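Local coordinates for putative cell filamentation protein (Bartonella quintana, PDB 4LU4) that is a putative VirB-translocated Bep effector carrying a Fic domain, whose enzymatic activity and targets are not established, at residues A[176-181]-A[210-215]. Numbering follows the deposited sequence.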
loop_
_atom_site.group_PDB
_atom_site.type_symbol
_atom_site.label_atom_id
_atom_site.label_comp_id
_atom_site.label_asym_id
_atom_site.label_seq_id
_atom_site.Cartn_x
_atom_site.Cartn_y
_atom_site.Cartn_z
ATOM N N TYR A 176 5.360 8.068 15.597
ATOM C CA TYR A 176 5.876 8.896 14.498
ATOM C C TYR A 176 4.823 9.236 13.430
ATOM O O TYR A 176 4.027 8.390 13.054
ATOM C CB TYR A 176 7.031 8.188 13.762
ATOM C CG TYR A 176 8.200 7.813 14.638
ATOM C CD1 TYR A 176 9.033 8.812 15.191
ATOM C CD2 TYR A 176 8.493 6.466 14.904
ATOM C CE1 TYR A 176 10.095 8.482 16.004
ATOM C CE2 TYR A 176 9.567 6.123 15.739
ATOM C CZ TYR A 176 10.341 7.138 16.259
ATOM O OH TYR A 176 11.367 6.819 17.054
ATOM N N LYS A 177 4.856 10.475 12.937
ATOM C CA LYS A 177 4.090 10.832 11.771
ATOM C C LYS A 177 4.893 10.547 10.523
ATOM O O LYS A 177 5.992 11.103 10.371
ATOM C CB LYS A 177 3.795 12.324 11.775
ATOM C CG LYS A 177 2.846 12.769 10.658
ATOM C CD LYS A 177 2.714 14.301 10.749
ATOM C CE LYS A 177 2.384 14.966 9.411
ATOM N NZ LYS A 177 1.391 16.050 9.669
ATOM N N ILE A 178 4.345 9.721 9.634
ATOM C CA ILE A 178 4.971 9.421 8.355
ATOM C C ILE A 178 4.232 10.266 7.341
ATOM O O ILE A 178 3.059 10.042 7.087
ATOM C CB ILE A 178 4.873 7.926 7.986
ATOM C CG1 ILE A 178 5.315 7.075 9.165
ATOM C CG2 ILE A 178 5.725 7.573 6.753
ATOM C CD1 ILE A 178 6.719 7.353 9.673
ATOM N N ASP A 179 4.939 11.234 6.763
ATOM C CA ASP A 179 4.340 12.199 5.881
ATOM C C ASP A 179 4.861 12.184 4.446
ATOM O O ASP A 179 5.801 12.885 4.073
ATOM C CB ASP A 179 4.541 13.564 6.508
ATOM C CG ASP A 179 3.657 14.650 5.815
ATOM O OD1 ASP A 179 3.032 14.317 4.798
ATOM O OD2 ASP A 179 3.708 15.813 6.274
ATOM N N PHE A 180 4.131 11.464 3.604
ATOM C CA PHE A 180 4.526 11.258 2.211
ATOM C C PHE A 180 4.303 12.494 1.352
ATOM O O PHE A 180 4.903 12.594 0.310
ATOM C CB PHE A 180 3.807 10.054 1.615
ATOM C CG PHE A 180 4.276 8.721 2.167
ATOM C CD1 PHE A 180 5.377 8.086 1.601
ATOM C CD2 PHE A 180 3.542 8.038 3.185
ATOM C CE1 PHE A 180 5.813 6.859 2.072
ATOM C CE2 PHE A 180 3.989 6.790 3.686
ATOM C CZ PHE A 180 5.159 6.240 3.141
ATOM N N SER A 181 3.514 13.459 1.837
ATOM C CA SER A 181 3.315 14.707 1.127
ATOM C C SER A 181 4.594 15.539 1.052
ATOM O O SER A 181 4.648 16.428 0.245
ATOM C CB SER A 181 2.195 15.552 1.786
ATOM O OG SER A 181 2.595 16.116 3.032
ATOM N N ASP A 210 13.595 11.744 5.850
ATOM C CA ASP A 210 12.907 13.010 5.526
ATOM C C ASP A 210 11.410 12.996 5.844
ATOM O O ASP A 210 10.813 14.058 5.990
ATOM C CB ASP A 210 13.068 13.295 4.040
ATOM C CG ASP A 210 14.467 13.778 3.696
ATOM O OD1 ASP A 210 15.214 14.009 4.665
ATOM O OD2 ASP A 210 14.824 13.815 2.495
ATOM N N ILE A 211 10.772 11.810 5.852
ATOM C CA ILE A 211 9.321 11.754 6.152
ATOM C C ILE A 211 8.882 11.225 7.505
ATOM O O ILE A 211 7.674 11.237 7.751
ATOM C CB ILE A 211 8.467 11.010 5.045
ATOM C CG1 ILE A 211 8.718 9.528 5.023
ATOM C CG2 ILE A 211 8.746 11.600 3.692
ATOM C CD1 ILE A 211 7.796 8.805 4.041
ATOM N N THR A 212 9.819 10.809 8.364
ATOM C CA THR A 212 9.549 10.310 9.701
ATOM C C THR A 212 9.763 11.372 10.807
ATOM O O THR A 212 10.907 11.741 11.090
ATOM C CB THR A 212 10.463 9.077 9.984
ATOM O OG1 THR A 212 10.286 8.098 8.962
ATOM C CG2 THR A 212 10.196 8.467 11.340
ATOM N N HIS A 213 8.680 11.834 11.448
ATOM C CA HIS A 213 8.714 12.978 12.405
ATOM C C HIS A 213 8.109 12.596 13.738
ATOM O O HIS A 213 7.001 12.041 13.759
ATOM C CB HIS A 213 8.006 14.197 11.782
ATOM C CG HIS A 213 8.618 14.587 10.482
ATOM N ND1 HIS A 213 9.756 15.369 10.410
ATOM C CD2 HIS A 213 8.380 14.155 9.227
ATOM C CE1 HIS A 213 10.159 15.440 9.163
ATOM N NE2 HIS A 213 9.350 14.702 8.425
ATOM N N PRO A 214 8.844 12.821 14.838
ATOM C CA PRO A 214 8.476 12.388 16.195
ATOM C C PRO A 214 7.211 13.149 16.520
ATOM O O PRO A 214 7.125 14.312 16.120
ATOM C CB PRO A 214 9.722 12.763 17.059
ATOM C CG PRO A 214 10.464 13.811 16.240
ATOM C CD PRO A 214 10.183 13.453 14.801
ATOM N N GLN A 215 6.194 12.480 17.077
ATOM C CA GLN A 215 4.952 13.154 17.457
ATOM C C GLN A 215 4.679 13.153 18.957
ATOM O O GLN A 215 3.949 14.010 19.406
ATOM C CB GLN A 215 3.724 12.543 16.792
ATOM C CG GLN A 215 3.641 12.781 15.318
ATOM C CD GLN A 215 3.491 14.253 14.979
ATOM O OE1 GLN A 215 4.399 14.861 14.410
ATOM N NE2 GLN A 215 2.355 14.817 15.304
#
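I211 packs against I178, D179 and F180. I211 CB sits 3.4 Å from D179 O, and the CG2 branch of I211 meets that same carbonyl oxygen. I211 CG1, which lies against I178 CG2, takes the position between backbone N and carbonyl carbon (chi1 70°), and with the next torsion extended it carries I211 CD1 to F180. There I211 CD1 stands 3.7 Å from the F180 ring centroid and 24° off the ring normal, which identifies a CH-pi contact over one face, offset toward the F180 CD1-CE1 rim. I178 CG2 approaches the same I211 CD1 at 3.6 Å. Three backbone bonds define the pairing behind this cluster: K177 N to H213 O (2.8 Å), H213 N to K177 O (3.0 Å) and D179 N to I211 O (2.9 Å). The first two make K177 and H213 the hydrogen-bonded pair of a two-stranded antiparallel ribbon, with Y176–P214 and I178–T212 as its non-hydrogen-bonded pairs; in this largely helical Fic-family protein, it ties the segment after helix 159-173 to the end of helix 202-211. On the ribbon face bearing Y176, I178, T212 and P214, T212 CG2 lies 3.9 Å from Y176 CG, obliquely to the ring, while the I178 and T212 side chains lie side by side, with I178 CD1 against T212 OG1. F138 of helix 135-152 packs against Y176, I178 and T212 on this face, and T212 OG1 is hydrogen-bonded to F208 O. Past the strand, D179 OD1 accepts from S181 N and S181 OG, both of which reach it from the same face of the carboxylate plane; the backbone bond closes an Asx turn, and the bond from S181 OG to D179 OD1 measures 2.6 Å.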